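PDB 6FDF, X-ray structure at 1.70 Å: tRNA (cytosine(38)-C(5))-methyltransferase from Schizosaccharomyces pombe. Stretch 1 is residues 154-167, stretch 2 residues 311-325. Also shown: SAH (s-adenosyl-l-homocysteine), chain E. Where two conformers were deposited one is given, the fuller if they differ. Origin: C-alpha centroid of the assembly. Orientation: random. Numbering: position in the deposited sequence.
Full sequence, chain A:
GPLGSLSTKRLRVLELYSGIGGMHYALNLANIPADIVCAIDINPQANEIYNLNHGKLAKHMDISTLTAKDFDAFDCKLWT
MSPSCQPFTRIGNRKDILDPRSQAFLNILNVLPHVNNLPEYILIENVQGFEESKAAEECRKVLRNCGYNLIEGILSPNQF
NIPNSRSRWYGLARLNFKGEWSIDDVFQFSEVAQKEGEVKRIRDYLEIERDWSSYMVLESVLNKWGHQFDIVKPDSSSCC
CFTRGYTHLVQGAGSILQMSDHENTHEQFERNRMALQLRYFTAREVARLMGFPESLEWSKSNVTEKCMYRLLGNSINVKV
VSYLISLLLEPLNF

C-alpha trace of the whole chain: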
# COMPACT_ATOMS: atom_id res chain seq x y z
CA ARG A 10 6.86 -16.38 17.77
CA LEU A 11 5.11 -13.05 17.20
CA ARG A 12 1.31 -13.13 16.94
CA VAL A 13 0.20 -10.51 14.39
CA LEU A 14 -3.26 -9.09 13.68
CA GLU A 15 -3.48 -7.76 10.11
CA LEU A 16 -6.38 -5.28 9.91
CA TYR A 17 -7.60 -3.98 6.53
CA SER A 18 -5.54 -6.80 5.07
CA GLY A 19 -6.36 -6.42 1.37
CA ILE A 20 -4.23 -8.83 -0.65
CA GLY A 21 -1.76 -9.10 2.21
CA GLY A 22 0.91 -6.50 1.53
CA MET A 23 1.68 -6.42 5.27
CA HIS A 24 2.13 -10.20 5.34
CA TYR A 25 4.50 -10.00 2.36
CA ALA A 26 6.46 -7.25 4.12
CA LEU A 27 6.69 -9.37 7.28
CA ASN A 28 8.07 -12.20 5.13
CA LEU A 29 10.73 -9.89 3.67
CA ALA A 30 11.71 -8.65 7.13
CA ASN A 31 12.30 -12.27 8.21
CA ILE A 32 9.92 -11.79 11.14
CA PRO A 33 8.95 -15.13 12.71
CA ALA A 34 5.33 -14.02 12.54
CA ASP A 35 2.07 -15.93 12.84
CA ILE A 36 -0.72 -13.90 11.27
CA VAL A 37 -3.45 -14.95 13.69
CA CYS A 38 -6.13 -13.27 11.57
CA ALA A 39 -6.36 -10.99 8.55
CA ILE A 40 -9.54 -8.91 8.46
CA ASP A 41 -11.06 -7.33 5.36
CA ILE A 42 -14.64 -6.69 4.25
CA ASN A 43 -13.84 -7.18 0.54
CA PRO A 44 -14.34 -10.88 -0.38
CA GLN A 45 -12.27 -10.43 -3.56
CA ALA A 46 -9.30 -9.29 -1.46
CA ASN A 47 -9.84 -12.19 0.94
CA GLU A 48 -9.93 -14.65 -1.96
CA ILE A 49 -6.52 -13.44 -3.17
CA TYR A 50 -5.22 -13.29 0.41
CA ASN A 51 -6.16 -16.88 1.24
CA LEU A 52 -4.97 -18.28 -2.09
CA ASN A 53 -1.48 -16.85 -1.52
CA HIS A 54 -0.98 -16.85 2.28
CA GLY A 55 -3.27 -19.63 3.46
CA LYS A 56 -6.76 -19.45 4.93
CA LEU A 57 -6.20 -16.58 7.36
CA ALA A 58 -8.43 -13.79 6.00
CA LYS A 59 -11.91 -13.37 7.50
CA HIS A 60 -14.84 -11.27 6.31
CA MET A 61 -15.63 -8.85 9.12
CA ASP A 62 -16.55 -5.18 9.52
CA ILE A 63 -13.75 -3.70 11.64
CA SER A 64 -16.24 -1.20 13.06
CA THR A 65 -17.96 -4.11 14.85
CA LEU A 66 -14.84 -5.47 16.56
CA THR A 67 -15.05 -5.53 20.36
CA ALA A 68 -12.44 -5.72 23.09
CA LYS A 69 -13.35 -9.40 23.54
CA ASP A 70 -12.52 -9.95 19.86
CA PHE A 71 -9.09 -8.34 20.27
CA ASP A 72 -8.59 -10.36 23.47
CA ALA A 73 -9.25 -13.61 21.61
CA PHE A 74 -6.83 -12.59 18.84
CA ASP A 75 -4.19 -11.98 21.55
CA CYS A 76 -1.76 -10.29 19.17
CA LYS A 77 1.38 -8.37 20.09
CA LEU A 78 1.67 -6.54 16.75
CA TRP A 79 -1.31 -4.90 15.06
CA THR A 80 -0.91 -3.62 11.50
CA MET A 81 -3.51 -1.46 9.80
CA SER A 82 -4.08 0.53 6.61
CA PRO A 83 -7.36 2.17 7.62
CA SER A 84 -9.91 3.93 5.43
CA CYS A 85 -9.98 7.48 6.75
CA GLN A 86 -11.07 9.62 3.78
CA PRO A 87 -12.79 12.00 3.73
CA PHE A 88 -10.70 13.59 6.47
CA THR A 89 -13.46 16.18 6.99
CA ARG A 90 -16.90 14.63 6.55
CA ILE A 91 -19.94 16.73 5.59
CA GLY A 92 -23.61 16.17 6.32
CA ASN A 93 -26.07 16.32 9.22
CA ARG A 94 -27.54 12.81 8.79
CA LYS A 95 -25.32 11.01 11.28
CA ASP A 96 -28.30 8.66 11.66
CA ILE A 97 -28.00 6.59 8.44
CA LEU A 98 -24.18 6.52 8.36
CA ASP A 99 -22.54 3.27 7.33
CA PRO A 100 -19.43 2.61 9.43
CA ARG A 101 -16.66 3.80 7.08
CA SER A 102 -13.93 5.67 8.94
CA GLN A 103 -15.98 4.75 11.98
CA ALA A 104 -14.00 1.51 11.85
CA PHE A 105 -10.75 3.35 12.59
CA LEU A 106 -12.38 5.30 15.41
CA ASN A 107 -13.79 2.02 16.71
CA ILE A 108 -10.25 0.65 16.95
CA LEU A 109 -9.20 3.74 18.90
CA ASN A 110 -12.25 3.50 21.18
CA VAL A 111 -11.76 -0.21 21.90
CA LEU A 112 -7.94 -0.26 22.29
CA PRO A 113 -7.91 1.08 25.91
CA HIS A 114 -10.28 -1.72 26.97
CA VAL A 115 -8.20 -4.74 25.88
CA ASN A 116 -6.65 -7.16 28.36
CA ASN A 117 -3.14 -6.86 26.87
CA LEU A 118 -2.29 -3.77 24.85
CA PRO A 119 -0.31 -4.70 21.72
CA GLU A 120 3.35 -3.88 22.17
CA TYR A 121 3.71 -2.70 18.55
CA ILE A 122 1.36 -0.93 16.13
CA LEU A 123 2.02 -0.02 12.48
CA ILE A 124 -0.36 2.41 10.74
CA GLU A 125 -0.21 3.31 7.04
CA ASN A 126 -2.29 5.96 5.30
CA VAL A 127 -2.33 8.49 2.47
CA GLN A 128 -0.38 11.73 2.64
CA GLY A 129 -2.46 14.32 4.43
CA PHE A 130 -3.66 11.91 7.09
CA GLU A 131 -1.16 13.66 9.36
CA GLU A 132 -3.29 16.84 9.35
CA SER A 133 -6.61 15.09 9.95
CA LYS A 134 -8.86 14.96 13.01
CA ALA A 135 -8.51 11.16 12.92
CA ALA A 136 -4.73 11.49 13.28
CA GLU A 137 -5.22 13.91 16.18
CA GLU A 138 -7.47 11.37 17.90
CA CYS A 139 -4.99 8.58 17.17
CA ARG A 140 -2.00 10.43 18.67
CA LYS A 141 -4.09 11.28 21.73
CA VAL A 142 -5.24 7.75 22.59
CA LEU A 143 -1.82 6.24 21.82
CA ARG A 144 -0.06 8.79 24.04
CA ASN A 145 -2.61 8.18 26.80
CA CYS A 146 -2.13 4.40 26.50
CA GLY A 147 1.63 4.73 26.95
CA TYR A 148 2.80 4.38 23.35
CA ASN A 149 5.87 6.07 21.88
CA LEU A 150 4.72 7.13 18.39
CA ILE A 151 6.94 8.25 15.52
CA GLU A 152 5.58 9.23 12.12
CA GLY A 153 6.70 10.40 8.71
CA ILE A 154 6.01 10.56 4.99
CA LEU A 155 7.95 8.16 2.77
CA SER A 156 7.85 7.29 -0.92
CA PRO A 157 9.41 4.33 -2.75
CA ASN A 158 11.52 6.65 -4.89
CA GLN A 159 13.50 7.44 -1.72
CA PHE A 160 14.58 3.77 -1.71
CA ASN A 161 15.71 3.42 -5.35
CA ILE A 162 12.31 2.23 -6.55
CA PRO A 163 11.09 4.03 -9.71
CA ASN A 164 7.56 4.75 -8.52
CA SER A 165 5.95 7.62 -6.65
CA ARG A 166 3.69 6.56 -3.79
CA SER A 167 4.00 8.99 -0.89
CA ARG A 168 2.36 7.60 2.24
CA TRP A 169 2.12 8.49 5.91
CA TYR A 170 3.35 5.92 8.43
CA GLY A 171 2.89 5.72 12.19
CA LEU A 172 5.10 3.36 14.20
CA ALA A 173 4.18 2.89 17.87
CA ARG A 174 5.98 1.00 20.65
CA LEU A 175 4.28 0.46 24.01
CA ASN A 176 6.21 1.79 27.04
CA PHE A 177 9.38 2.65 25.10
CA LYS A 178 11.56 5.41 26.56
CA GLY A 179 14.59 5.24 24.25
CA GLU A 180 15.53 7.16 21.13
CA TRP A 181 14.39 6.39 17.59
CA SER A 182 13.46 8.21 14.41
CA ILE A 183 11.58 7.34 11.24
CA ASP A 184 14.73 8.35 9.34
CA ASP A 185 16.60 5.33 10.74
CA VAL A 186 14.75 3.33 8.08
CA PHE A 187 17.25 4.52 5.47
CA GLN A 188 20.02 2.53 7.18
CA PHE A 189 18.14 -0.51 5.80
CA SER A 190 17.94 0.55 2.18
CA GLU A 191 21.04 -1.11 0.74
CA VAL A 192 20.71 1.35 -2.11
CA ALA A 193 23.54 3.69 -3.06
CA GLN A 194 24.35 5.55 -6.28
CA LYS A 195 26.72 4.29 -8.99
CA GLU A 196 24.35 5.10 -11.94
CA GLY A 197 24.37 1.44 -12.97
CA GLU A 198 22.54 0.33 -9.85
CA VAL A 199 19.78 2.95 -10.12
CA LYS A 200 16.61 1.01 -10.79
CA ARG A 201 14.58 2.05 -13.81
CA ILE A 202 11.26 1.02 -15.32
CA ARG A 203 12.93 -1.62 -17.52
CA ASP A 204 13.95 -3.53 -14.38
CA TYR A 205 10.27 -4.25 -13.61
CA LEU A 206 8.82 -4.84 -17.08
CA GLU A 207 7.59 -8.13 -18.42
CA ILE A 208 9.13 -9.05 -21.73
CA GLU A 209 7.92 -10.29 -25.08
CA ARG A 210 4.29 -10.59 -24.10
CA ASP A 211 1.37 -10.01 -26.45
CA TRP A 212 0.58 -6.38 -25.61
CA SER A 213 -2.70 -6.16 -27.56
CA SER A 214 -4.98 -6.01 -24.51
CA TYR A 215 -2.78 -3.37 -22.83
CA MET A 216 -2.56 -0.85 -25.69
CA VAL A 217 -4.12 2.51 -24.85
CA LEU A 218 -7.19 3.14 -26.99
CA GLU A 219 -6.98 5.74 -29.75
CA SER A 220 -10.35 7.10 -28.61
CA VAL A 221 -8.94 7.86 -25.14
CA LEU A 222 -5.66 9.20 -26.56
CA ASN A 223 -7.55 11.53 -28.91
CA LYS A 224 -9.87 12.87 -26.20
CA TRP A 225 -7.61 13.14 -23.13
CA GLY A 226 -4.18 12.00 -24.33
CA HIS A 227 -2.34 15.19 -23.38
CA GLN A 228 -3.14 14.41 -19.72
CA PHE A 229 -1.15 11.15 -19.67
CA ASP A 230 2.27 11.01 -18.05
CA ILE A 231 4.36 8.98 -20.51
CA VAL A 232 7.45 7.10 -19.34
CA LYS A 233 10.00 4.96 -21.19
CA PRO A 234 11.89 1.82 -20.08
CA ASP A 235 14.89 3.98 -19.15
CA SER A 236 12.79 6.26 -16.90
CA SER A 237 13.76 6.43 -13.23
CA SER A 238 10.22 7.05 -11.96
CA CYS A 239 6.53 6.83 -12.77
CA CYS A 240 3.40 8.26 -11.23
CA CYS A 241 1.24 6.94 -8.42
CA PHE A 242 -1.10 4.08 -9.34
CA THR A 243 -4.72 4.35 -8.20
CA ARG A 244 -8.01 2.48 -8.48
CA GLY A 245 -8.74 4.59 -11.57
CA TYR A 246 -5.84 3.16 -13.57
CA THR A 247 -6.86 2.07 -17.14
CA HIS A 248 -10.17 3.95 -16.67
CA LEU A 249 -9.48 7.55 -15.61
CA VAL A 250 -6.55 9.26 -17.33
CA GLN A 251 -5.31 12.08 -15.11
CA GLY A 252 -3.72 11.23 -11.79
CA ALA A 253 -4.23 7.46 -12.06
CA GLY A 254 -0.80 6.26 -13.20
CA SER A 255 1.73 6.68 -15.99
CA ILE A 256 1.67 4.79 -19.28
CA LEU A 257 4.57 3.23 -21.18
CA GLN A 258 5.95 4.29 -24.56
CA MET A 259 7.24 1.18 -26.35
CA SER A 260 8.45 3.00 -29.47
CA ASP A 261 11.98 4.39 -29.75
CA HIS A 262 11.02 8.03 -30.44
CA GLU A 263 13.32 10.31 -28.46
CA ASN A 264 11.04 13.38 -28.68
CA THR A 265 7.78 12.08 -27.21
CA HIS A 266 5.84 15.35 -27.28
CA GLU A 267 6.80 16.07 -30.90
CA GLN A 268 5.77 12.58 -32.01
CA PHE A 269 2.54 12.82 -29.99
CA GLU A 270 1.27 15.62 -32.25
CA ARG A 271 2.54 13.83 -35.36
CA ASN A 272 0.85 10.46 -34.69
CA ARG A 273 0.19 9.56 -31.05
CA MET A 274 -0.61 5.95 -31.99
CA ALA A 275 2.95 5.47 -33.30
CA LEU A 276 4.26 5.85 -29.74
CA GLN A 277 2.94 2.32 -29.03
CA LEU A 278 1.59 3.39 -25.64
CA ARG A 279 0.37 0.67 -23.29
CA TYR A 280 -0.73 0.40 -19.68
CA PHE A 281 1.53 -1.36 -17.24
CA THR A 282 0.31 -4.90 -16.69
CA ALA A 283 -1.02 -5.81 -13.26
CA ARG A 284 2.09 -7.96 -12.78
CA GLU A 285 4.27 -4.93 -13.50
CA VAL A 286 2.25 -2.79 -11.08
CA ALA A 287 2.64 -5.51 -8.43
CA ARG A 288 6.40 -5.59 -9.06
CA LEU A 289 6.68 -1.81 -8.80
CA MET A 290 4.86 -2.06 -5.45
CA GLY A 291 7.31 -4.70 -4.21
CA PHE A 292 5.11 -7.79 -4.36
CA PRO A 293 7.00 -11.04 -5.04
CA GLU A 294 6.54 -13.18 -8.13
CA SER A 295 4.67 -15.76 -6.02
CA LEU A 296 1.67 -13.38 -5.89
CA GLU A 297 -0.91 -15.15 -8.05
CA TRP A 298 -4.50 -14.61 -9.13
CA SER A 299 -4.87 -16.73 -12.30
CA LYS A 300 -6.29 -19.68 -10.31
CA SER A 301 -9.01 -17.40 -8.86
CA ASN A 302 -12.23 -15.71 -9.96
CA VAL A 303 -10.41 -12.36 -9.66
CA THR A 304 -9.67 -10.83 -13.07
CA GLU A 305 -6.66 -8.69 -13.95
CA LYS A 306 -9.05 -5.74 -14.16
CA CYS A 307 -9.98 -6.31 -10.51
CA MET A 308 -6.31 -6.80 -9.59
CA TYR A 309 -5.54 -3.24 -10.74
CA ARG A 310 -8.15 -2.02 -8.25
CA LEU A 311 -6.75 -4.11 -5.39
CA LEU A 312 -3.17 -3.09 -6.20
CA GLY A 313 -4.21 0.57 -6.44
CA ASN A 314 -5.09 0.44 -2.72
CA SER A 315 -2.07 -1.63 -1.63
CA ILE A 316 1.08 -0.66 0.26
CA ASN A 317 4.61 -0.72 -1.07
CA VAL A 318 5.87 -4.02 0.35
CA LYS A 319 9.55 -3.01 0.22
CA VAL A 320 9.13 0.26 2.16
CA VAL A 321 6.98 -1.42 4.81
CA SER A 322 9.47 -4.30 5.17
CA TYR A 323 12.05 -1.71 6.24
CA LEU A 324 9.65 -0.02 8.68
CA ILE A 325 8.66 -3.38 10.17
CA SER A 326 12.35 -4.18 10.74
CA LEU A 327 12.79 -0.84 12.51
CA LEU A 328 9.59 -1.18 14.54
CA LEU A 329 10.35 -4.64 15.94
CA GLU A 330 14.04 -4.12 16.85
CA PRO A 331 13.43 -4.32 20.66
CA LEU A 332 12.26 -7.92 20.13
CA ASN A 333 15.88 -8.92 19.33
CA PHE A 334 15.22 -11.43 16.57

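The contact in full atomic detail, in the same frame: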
# COMPACT_ATOMS: atom_id res chain seq x y z
N ILE A 154 6.44 10.80 6.36
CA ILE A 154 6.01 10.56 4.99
C ILE A 154 7.18 9.97 4.21
O ILE A 154 8.29 10.53 4.23
CB ILE A 154 5.52 11.86 4.32
CG1 ILE A 154 4.51 12.58 5.21
CG2 ILE A 154 4.93 11.57 2.94
CD1 ILE A 154 3.19 11.87 5.33
N LEU A 155 6.93 8.86 3.52
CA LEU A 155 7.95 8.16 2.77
C LEU A 155 7.38 7.74 1.42
O LEU A 155 6.20 7.41 1.31
CB LEU A 155 8.48 6.93 3.53
CG LEU A 155 9.15 7.19 4.87
CD1 LEU A 155 9.29 5.90 5.67
CD2 LEU A 155 10.52 7.84 4.66
N SER A 156 8.24 7.75 0.40
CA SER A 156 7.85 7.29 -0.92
C SER A 156 8.87 6.28 -1.42
O SER A 156 10.04 6.35 -1.04
CB SER A 156 7.76 8.48 -1.89
OG SER A 156 7.52 8.05 -3.22
N PRO A 157 8.45 5.33 -2.26
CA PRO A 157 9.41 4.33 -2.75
C PRO A 157 10.58 4.94 -3.50
O PRO A 157 11.68 4.36 -3.51
CB PRO A 157 8.55 3.43 -3.65
CG PRO A 157 7.16 3.59 -3.11
CD PRO A 157 7.07 5.02 -2.68
N ASN A 158 10.40 6.09 -4.15
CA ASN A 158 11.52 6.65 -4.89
C ASN A 158 12.58 7.26 -3.98
O ASN A 158 13.57 7.80 -4.49
CB ASN A 158 11.03 7.67 -5.93
CG ASN A 158 10.23 8.81 -5.32
OD1 ASN A 158 10.42 9.19 -4.16
ND2 ASN A 158 9.34 9.39 -6.12
N GLN A 159 12.42 7.16 -2.66
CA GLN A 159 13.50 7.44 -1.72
C GLN A 159 14.33 6.20 -1.43
O GLN A 159 15.33 6.29 -0.70
CB GLN A 159 12.93 7.97 -0.41
CG GLN A 159 12.15 9.26 -0.53
CD GLN A 159 11.57 9.69 0.79
OE1 GLN A 159 10.64 9.08 1.30
NE2 GLN A 159 12.14 10.74 1.38
N PHE A 160 13.94 5.05 -1.97
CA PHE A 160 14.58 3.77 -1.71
C PHE A 160 14.98 3.11 -3.02
O PHE A 160 15.04 1.88 -3.11
CB PHE A 160 13.65 2.86 -0.90
CG PHE A 160 13.25 3.41 0.45
CD1 PHE A 160 12.16 4.27 0.56
CD2 PHE A 160 13.96 3.07 1.59
CE1 PHE A 160 11.79 4.77 1.80
CE2 PHE A 160 13.59 3.58 2.83
CZ PHE A 160 12.50 4.43 2.93
N ASN A 161 15.26 3.91 -4.05
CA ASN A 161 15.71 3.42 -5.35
C ASN A 161 14.67 2.51 -5.99
O ASN A 161 14.98 1.46 -6.53
CB ASN A 161 17.03 2.68 -5.25
CG ASN A 161 17.68 2.41 -6.60
OD1 ASN A 161 17.43 3.11 -7.57
ND2 ASN A 161 18.53 1.38 -6.64
N ILE A 162 13.41 2.93 -5.90
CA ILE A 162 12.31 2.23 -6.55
C ILE A 162 11.66 3.26 -7.46
O ILE A 162 11.28 4.34 -7.00
CB ILE A 162 11.30 1.67 -5.54
CG1 ILE A 162 11.99 0.67 -4.60
CG2 ILE A 162 10.12 1.03 -6.26
CD1 ILE A 162 11.23 0.41 -3.31
N PRO A 163 11.54 3.00 -8.76
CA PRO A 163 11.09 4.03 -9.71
C PRO A 163 9.57 4.18 -9.74
O PRO A 163 8.92 4.03 -10.77
CB PRO A 163 11.65 3.52 -11.04
CG PRO A 163 11.62 2.02 -10.89
CD PRO A 163 11.98 1.77 -9.44
N ASN A 164 8.99 4.48 -8.58
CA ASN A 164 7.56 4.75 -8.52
C ASN A 164 7.30 5.73 -7.39
O ASN A 164 7.88 5.63 -6.31
CB ASN A 164 6.77 3.45 -8.31
CG ASN A 164 5.26 3.68 -8.23
OD1 ASN A 164 4.62 3.31 -7.25
ND2 ASN A 164 4.71 4.31 -9.27
N SER A 165 6.42 6.69 -7.66
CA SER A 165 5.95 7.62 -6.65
C SER A 165 4.76 7.02 -5.92
O SER A 165 3.80 6.57 -6.56
CB SER A 165 5.56 8.96 -7.28
OG SER A 165 6.63 9.50 -8.02
N ARG A 166 4.84 6.99 -4.60
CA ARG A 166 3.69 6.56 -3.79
C ARG A 166 3.88 7.08 -2.37
O ARG A 166 4.15 6.30 -1.45
CB ARG A 166 3.54 5.04 -3.84
CG ARG A 166 2.19 4.50 -3.34
CD ARG A 166 2.08 3.00 -3.58
NE ARG A 166 0.75 2.48 -3.24
CZ ARG A 166 -0.32 2.63 -4.02
NH1 ARG A 166 -0.22 3.26 -5.18
NH2 ARG A 166 -1.49 2.13 -3.63
N SER A 167 3.77 8.39 -2.20
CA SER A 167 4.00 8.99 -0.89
C SER A 167 2.90 8.56 0.07
O SER A 167 1.71 8.66 -0.26
CB SER A 167 4.06 10.52 -0.99
OG SER A 167 5.18 10.92 -1.76
N LEU A 311 -7.31 -3.68 -6.67
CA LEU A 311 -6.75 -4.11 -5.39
C LEU A 311 -5.34 -3.58 -5.21
O LEU A 311 -4.96 -3.15 -4.11
CB LEU A 311 -6.77 -5.64 -5.31
CG LEU A 311 -8.15 -6.30 -5.32
CD1 LEU A 311 -8.04 -7.82 -5.35
CD2 LEU A 311 -8.94 -5.83 -4.10
N LEU A 312 -4.54 -3.61 -6.28
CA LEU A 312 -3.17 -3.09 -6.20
C LEU A 312 -3.17 -1.58 -5.98
O LEU A 312 -2.32 -1.06 -5.25
CB LEU A 312 -2.41 -3.46 -7.48
CG LEU A 312 -1.99 -4.93 -7.54
CD1 LEU A 312 -1.59 -5.35 -8.96
CD2 LEU A 312 -0.86 -5.20 -6.55
N GLY A 313 -4.12 -0.88 -6.59
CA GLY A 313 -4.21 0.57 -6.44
C GLY A 313 -4.37 1.02 -5.01
O GLY A 313 -4.02 2.16 -4.69
N ASN A 314 -4.90 0.16 -4.14
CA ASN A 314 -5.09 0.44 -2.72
C ASN A 314 -4.09 -0.26 -1.82
O ASN A 314 -4.28 -0.29 -0.61
CB ASN A 314 -6.50 0.04 -2.29
CG ASN A 314 -7.55 0.95 -2.84
OD1 ASN A 314 -7.32 2.15 -2.99
ND2 ASN A 314 -8.73 0.40 -3.12
N SER A 315 -3.02 -0.83 -2.39
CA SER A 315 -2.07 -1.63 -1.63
C SER A 315 -0.87 -0.79 -1.20
O SER A 315 -0.60 0.28 -1.74
CB SER A 315 -1.59 -2.83 -2.46
OG SER A 315 -2.66 -3.71 -2.76
N ILE A 316 -0.13 -1.31 -0.22
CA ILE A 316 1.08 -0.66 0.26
C ILE A 316 2.22 -0.94 -0.70
O ILE A 316 2.11 -1.80 -1.58
CB ILE A 316 1.45 -1.15 1.67
CG1 ILE A 316 1.74 -2.66 1.63
CG2 ILE A 316 0.34 -0.81 2.65
CD1 ILE A 316 2.46 -3.20 2.82
N ASN A 317 3.35 -0.26 -0.51
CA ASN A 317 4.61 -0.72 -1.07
C ASN A 317 5.25 -1.69 -0.07
O ASN A 317 5.59 -1.30 1.05
CB ASN A 317 5.55 0.44 -1.39
CG ASN A 317 6.82 -0.03 -2.06
OD1 ASN A 317 7.65 -0.69 -1.43
ND2 ASN A 317 6.96 0.26 -3.35
N VAL A 318 5.41 -2.94 -0.51
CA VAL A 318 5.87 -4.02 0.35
C VAL A 318 7.31 -3.80 0.79
O VAL A 318 7.69 -4.12 1.93
CB VAL A 318 5.71 -5.36 -0.39
CG1 VAL A 318 6.36 -6.50 0.38
CG2 VAL A 318 4.23 -5.65 -0.64
N LYS A 319 8.15 -3.26 -0.11
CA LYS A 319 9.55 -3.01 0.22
C LYS A 319 9.68 -1.97 1.33
O LYS A 319 10.35 -2.21 2.34
CB LYS A 319 10.30 -2.55 -1.03
CG LYS A 319 11.09 -3.65 -1.72
CD LYS A 319 12.24 -4.14 -0.84
CE LYS A 319 12.91 -5.36 -1.44
NZ LYS A 319 13.80 -6.02 -0.47
N VAL A 320 9.06 -0.80 1.15
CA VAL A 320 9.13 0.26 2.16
C VAL A 320 8.64 -0.25 3.52
O VAL A 320 9.28 -0.03 4.55
CB VAL A 320 8.34 1.50 1.71
CG1 VAL A 320 8.38 2.57 2.79
CG2 VAL A 320 8.93 2.06 0.40
N VAL A 321 7.51 -0.95 3.53
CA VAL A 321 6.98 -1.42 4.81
C VAL A 321 7.87 -2.50 5.43
O VAL A 321 7.97 -2.59 6.66
CB VAL A 321 5.53 -1.90 4.62
CG1 VAL A 321 4.99 -2.53 5.89
CG2 VAL A 321 4.67 -0.71 4.21
N SER A 322 8.55 -3.32 4.60
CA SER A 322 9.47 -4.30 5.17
C SER A 322 10.57 -3.61 5.98
O SER A 322 10.97 -4.10 7.04
CB SER A 322 10.09 -5.17 4.06
OG SER A 322 11.09 -4.47 3.32
N TYR A 323 11.06 -2.47 5.49
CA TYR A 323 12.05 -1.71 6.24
C TYR A 323 11.47 -1.15 7.54
O TYR A 323 12.13 -1.19 8.59
CB TYR A 323 12.61 -0.57 5.39
CG TYR A 323 13.26 -0.95 4.09
CD1 TYR A 323 14.00 -2.12 3.97
CD2 TYR A 323 13.15 -0.13 2.98
CE1 TYR A 323 14.61 -2.45 2.77
CE2 TYR A 323 13.75 -0.45 1.78
CZ TYR A 323 14.47 -1.62 1.68
OH TYR A 323 15.07 -1.93 0.47
N LEU A 324 10.26 -0.58 7.48
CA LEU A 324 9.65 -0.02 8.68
C LEU A 324 9.34 -1.10 9.70
O LEU A 324 9.48 -0.87 10.91
CB LEU A 324 8.38 0.75 8.32
CG LEU A 324 8.62 2.03 7.51
CD1 LEU A 324 7.35 2.44 6.81
CD2 LEU A 324 9.15 3.16 8.40
N ILE A 325 8.91 -2.28 9.25
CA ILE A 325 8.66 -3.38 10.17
C ILE A 325 9.95 -3.77 10.89
O ILE A 325 9.96 -3.99 12.10
CB ILE A 325 8.04 -4.58 9.43
CG1 ILE A 325 6.57 -4.30 9.14
CG2 ILE A 325 8.20 -5.87 10.23
CD1 ILE A 325 5.93 -5.33 8.22
N SAH E . -3.18 -2.81 3.09
CA SAH E . -3.87 -3.72 2.21
CB SAH E . -5.07 -3.05 1.52
CG SAH E . -5.62 -1.90 2.35
SD SAH E . -6.75 -0.89 1.45
C SAH E . -2.92 -4.28 1.20
O SAH E . -1.71 -3.97 1.29
OXT SAH E . -3.39 -5.04 0.32
C5' SAH E . -7.97 -0.80 2.72
C4' SAH E . -8.66 -2.16 2.84
O4' SAH E . -9.50 -2.10 3.98
C3' SAH E . -9.53 -2.51 1.64
O3' SAH E . -9.21 -3.82 1.17
C2' SAH E . -10.96 -2.54 2.19
O2' SAH E . -11.73 -3.62 1.65
C1' SAH E . -10.73 -2.74 3.69
N9 SAH E . -11.74 -2.10 4.55
C8 SAH E . -12.23 -0.84 4.46
N7 SAH E . -13.14 -0.61 5.44
C5 SAH E . -13.25 -1.73 6.18
C6 SAH E . -14.03 -2.17 7.36
N6 SAH E . -14.90 -1.33 7.96
N1 SAH E . -13.83 -3.43 7.80
C2 SAH E . -12.97 -4.27 7.21
N3 SAH E . -12.23 -3.95 6.14
C4 SAH E . -12.33 -2.71 5.58
O HOH W 1 14.59 -0.12 -1.78
O HOH W 2 5.51 1.43 -5.35

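All three direct hydrogen bonds between the stretches come from Arg-166; two waters add bridges. Arg-166, extended with chi1 to chi3 all t, reaches the backbone carbonyls of Gly-313 and Ser-315. Its NH2 donates to Gly-313 O (2.7 Å) and to Ser-315 O (2.8 Å), and NE also donates to Ser-315 O (3.0 Å); both acceptors lie near the guanidinium plane. NH1 is satisfied elsewhere in the structure. Arginine suits a buried place like this because its several N-H groups can serve several carbonyls. Its own backbone N is held by Ser-156 OG at 3.2 Å, while Ser-315 OG turns back to Leu-311 O (2.7 Å).

Asn-317 is the second polar element: its side chain caps its own helix and reaches a water. OD1 accepts from Val-320 N (2.9 Å), leaving ND2 free to donate to a water (2.7 Å) that in turn donates to Asn-164 OD1 (2.8 Å). Another water lies 2.4 Å from Phe-160 O and 2.9 Å from Tyr-323 OH.

Elsewhere in the contact, apolar side chains pack against one another. Val-320 CG2 lies 3.9 Å from both Pro-157 CA and Phe-160 CD1; Leu-155 CD1 meets Leu-324 CD2 at 3.9 Å. Ile-162 CD1 packs 3.9 Å from Lys-319 CB, at the aliphatic start of a chain whose end leads away. The Phe-160 and Tyr-323 rings meet obliquely, CD2 to CE2 at 3.5 Å, letting tyrosine add apolar surface while its hydroxyl reaches water.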